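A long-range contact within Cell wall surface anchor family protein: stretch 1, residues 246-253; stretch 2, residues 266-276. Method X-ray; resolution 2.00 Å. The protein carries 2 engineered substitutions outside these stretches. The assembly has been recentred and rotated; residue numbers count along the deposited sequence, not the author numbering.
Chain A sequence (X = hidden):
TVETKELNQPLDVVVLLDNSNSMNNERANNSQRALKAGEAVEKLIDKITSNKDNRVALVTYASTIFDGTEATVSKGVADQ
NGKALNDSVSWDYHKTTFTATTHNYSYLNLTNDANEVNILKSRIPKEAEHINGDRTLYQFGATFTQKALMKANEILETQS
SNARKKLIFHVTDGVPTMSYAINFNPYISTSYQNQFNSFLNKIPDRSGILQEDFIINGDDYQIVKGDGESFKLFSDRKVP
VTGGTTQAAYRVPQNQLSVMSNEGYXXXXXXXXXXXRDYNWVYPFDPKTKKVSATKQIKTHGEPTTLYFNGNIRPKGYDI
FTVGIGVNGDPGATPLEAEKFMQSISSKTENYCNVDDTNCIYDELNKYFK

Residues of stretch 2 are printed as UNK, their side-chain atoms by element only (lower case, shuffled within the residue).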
# COMPACT_ATOMS: atom_id res chain seq x y z
N THR A 246 -7.41 -26.85 8.79
CA THR A 246 -8.76 -26.81 9.33
C THR A 246 -9.10 -25.38 9.74
O THR A 246 -8.22 -24.63 10.19
CB THR A 246 -8.95 -27.85 10.48
OG1 THR A 246 -9.33 -27.18 11.69
CG2 THR A 246 -7.67 -28.66 10.76
N GLN A 247 -10.36 -25.00 9.55
CA GLN A 247 -10.80 -23.61 9.76
C GLN A 247 -10.73 -23.24 11.24
O GLN A 247 -11.17 -24.02 12.07
CB GLN A 247 -12.23 -23.40 9.22
CG GLN A 247 -12.90 -22.12 9.73
CD GLN A 247 -14.14 -21.71 8.96
OE1 GLN A 247 -14.86 -22.55 8.40
NE2 GLN A 247 -14.41 -20.42 8.94
N ALA A 248 -10.17 -22.07 11.56
CA ALA A 248 -10.17 -21.59 12.94
C ALA A 248 -11.53 -21.10 13.39
O ALA A 248 -12.39 -20.76 12.58
CB ALA A 248 -9.12 -20.50 13.16
N ALA A 249 -11.73 -21.08 14.70
CA ALA A 249 -12.95 -20.61 15.30
C ALA A 249 -12.67 -19.77 16.56
O ALA A 249 -11.61 -19.87 17.16
CB ALA A 249 -13.87 -21.78 15.61
N TYR A 250 -13.63 -18.94 16.93
CA TYR A 250 -13.53 -18.12 18.13
C TYR A 250 -14.51 -18.71 19.13
O TYR A 250 -15.73 -18.63 18.93
CB TYR A 250 -13.94 -16.69 17.77
CG TYR A 250 -13.92 -15.67 18.88
CD1 TYR A 250 -12.79 -14.90 19.12
CD2 TYR A 250 -15.04 -15.44 19.66
CE1 TYR A 250 -12.77 -13.96 20.11
CE2 TYR A 250 -15.04 -14.48 20.67
CZ TYR A 250 -13.89 -13.76 20.89
OH TYR A 250 -13.86 -12.81 21.89
N ARG A 251 -13.99 -19.32 20.19
CA ARG A 251 -14.85 -19.80 21.27
C ARG A 251 -15.44 -18.60 21.99
O ARG A 251 -14.71 -17.73 22.43
CB ARG A 251 -14.04 -20.66 22.25
CG ARG A 251 -14.88 -21.44 23.24
CD ARG A 251 -13.99 -22.38 24.03
NE ARG A 251 -14.73 -23.06 25.08
CZ ARG A 251 -14.42 -24.28 25.52
NH1 ARG A 251 -13.41 -24.96 24.99
NH2 ARG A 251 -15.15 -24.82 26.49
N VAL A 252 -16.76 -18.53 22.10
CA VAL A 252 -17.33 -17.43 22.89
C VAL A 252 -17.53 -17.81 24.36
O VAL A 252 -18.14 -18.84 24.66
CB VAL A 252 -18.57 -16.73 22.21
CG1 VAL A 252 -19.13 -17.55 21.04
CG2 VAL A 252 -19.63 -16.32 23.22
N PRO A 253 -16.97 -17.00 25.28
CA PRO A 253 -17.07 -17.29 26.72
C PRO A 253 -18.51 -17.26 27.26
O PRO A 253 -19.36 -16.55 26.71
CB PRO A 253 -16.22 -16.19 27.36
CG PRO A 253 -15.23 -15.80 26.28
CD PRO A 253 -16.06 -15.87 25.02
N UNK A 266 -22.87 -15.17 14.04
CA UNK A 266 -23.19 -16.56 13.79
C UNK A 266 -22.44 -17.39 14.82
O UNK A 266 -21.20 -17.43 14.80
c UNK A 266 -22.79 -16.97 12.39
N UNK A 267 -23.17 -18.01 15.74
CA UNK A 267 -22.56 -18.82 16.79
C UNK A 267 -23.12 -20.22 16.71
O UNK A 267 -24.32 -20.42 16.86
c UNK A 267 -23.17 -16.12 19.51
c UNK A 267 -21.96 -18.99 19.24
c UNK A 267 -22.83 -18.27 18.21
c UNK A 267 -22.60 -16.76 18.27
N UNK A 268 -22.25 -21.19 16.45
CA UNK A 268 -22.66 -22.58 16.37
C UNK A 268 -22.08 -23.35 17.54
O UNK A 268 -20.95 -23.85 17.48
o UNK A 268 -23.02 -25.33 15.89
c UNK A 268 -22.61 -24.68 14.91
n UNK A 268 -22.47 -25.22 13.72
c UNK A 268 -22.22 -23.20 15.04
N UNK A 269 -22.86 -23.40 18.62
CA UNK A 269 -22.55 -24.15 19.85
C UNK A 269 -21.09 -24.28 20.31
O UNK A 269 -20.44 -25.28 20.00
c UNK A 269 -23.18 -25.54 19.80
o UNK A 269 -22.81 -26.27 18.63
N UNK A 270 -20.52 -23.28 20.98
CA UNK A 270 -20.85 -21.88 20.83
C UNK A 270 -19.57 -21.26 20.24
O UNK A 270 -18.84 -20.56 20.92
N UNK A 271 -19.30 -21.58 18.96
CA UNK A 271 -18.13 -21.07 18.23
C UNK A 271 -18.54 -20.18 17.04
O UNK A 271 -19.47 -20.53 16.28
c UNK A 271 -17.33 -22.23 17.64
c UNK A 271 -16.48 -25.02 20.06
c UNK A 271 -16.57 -23.07 18.64
c UNK A 271 -15.22 -24.66 20.47
c UNK A 271 -14.60 -23.50 19.97
o UNK A 271 -14.59 -25.46 21.38
c UNK A 271 -17.15 -24.23 19.15
c UNK A 271 -15.29 -22.71 19.06
N UNK A 272 -17.83 -19.06 16.88
CA UNK A 272 -17.91 -18.25 15.67
C UNK A 272 -16.77 -18.67 14.74
O UNK A 272 -15.58 -18.43 15.04
c UNK A 272 -17.78 -16.75 15.98
c UNK A 272 -18.65 -14.91 17.48
c UNK A 272 -17.88 -15.93 14.71
c UNK A 272 -18.85 -16.31 17.00
N UNK A 273 -17.13 -19.32 13.63
CA UNK A 273 -16.13 -19.75 12.66
C UNK A 273 -15.67 -18.51 11.90
O UNK A 273 -16.49 -17.66 11.54
c UNK A 273 -15.73 -24.24 13.20
c UNK A 273 -16.77 -22.14 12.50
c UNK A 273 -16.70 -20.84 11.74
c UNK A 273 -15.69 -23.05 12.47
o UNK A 273 -16.86 -25.71 14.72
c UNK A 273 -16.84 -24.53 14.01
c UNK A 273 -17.92 -23.64 14.08
c UNK A 273 -17.87 -22.44 13.33
N UNK A 274 -14.35 -18.42 11.70
CA UNK A 274 -13.67 -17.20 11.26
C UNK A 274 -13.37 -17.18 9.75
O UNK A 274 -12.93 -18.19 9.18
c UNK A 274 -12.38 -17.00 12.07
c UNK A 274 -11.32 -16.82 14.30
c UNK A 274 -13.52 -15.68 13.98
c UNK A 274 -12.62 -16.89 13.59
N UNK A 275 -13.64 -16.03 9.15
CA UNK A 275 -13.37 -15.74 7.75
C UNK A 275 -12.56 -14.45 7.69
O UNK A 275 -12.69 -13.56 8.56
c UNK A 275 -17.24 -18.99 6.92
c UNK A 275 -16.59 -18.63 5.76
c UNK A 275 -16.27 -17.16 8.07
c UNK A 275 -17.07 -18.27 8.07
c UNK A 275 -15.77 -17.50 5.77
c UNK A 275 -14.69 -15.54 6.95
o UNK A 275 -18.04 -20.09 6.95
c UNK A 275 -15.60 -16.76 6.93
N UNK A 276 -11.73 -14.34 6.66
CA UNK A 276 -11.07 -13.09 6.36
C UNK A 276 -12.19 -12.09 6.06
O UNK A 276 -13.22 -12.47 5.48
c UNK A 276 -5.71 -14.76 7.62
c UNK A 276 -7.29 -15.44 6.00
c UNK A 276 -9.03 -15.50 4.62
c UNK A 276 -6.44 -13.57 7.83
c UNK A 276 -6.12 -15.70 6.72
n UNK A 276 -7.92 -16.19 5.04
c UNK A 276 -8.03 -14.26 6.18
c UNK A 276 -10.21 -13.28 5.12
c UNK A 276 -9.14 -14.32 5.29
c UNK A 276 -7.59 -13.31 7.12

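Position 266 carries a single side-chain carbon and lies out of reach of stretch 1: Ala266. Position 267 has four carbons, forked at the first, with one arm two carbons long, which defines Ile267. Its short arm, CG2, lies 3.7 Å from CG1 of Val252, a contact between two beta-branched apolar side chains.

At position 268, two carbons end in one oxygen and one nitrogen, a carboxamide: Asn268. Position 269 has one carbon followed by one oxygen, so it is Ser269; its OG donates a hydrogen bond to OD1 of Asn268 at 2.9 Å. Neither residue touches stretch 1. Position 270 has no side-chain atoms and is therefore Gly270. The peptide bond before it is cis, and its O accepts a hydrogen bond from N of Val252 at 3.1 Å.

Position 271 shows one carbon and a six-carbon ring bearing an oxygen: Tyr271. The broad ring spans two neighbours, with CD2 3.8 Å from CB of Ala249 and CE2 3.7 Å from CB of Arg251. Position 272 has four carbons, forked at the first, with one arm two carbons long, again the isoleucine pattern. Ile272 points to the opposite face of the sheet, where its CB lies 4.2 Å from CB of Tyr250; a buried, wholly apolar side chain suits this place.

Position 273 repeats the ring with one oxygen and is Tyr273. CB of Ala249 sits over one face of this ring, 4.1 Å from its centroid, a CH-pi contact. Position 274 has four carbons forked at the second, hence Leu274; the fork sets CD2 3.9 Å from CB of Tyr250 and CD1 4.4 Å from CB of Ala248.

Position 275 is a third hydroxyl-bearing ring, Tyr275. Its CB points away, yet the ring comes nearer, and NE2 of Gln247 lies over one face, 3.5 Å from CE1. Position 276 has one carbon, then fused five- and six-membered rings of eight carbons and one nitrogen: Trp276, beyond reach of stretch 1.

The contact works as an antiparallel strand pair. Tyr250 and Ile272 exchange hydrogen bonds, N of Tyr250 to O of Ile272 at 2.8 Å and N of Ile272 to O of Tyr250 at 3.0 Å. Beyond them, N of Leu274 donates to O of Ala248 at 3.2 Å, while NE2 of Gln247 reaches O of Leu274 at 2.7 Å. Alternation places Tyr271 and Tyr273 beside Ala249 and Arg251 on one face, and Ile272 beside Tyr250 on the other.

Stretch 2 266-276: AINSGYIYLYW
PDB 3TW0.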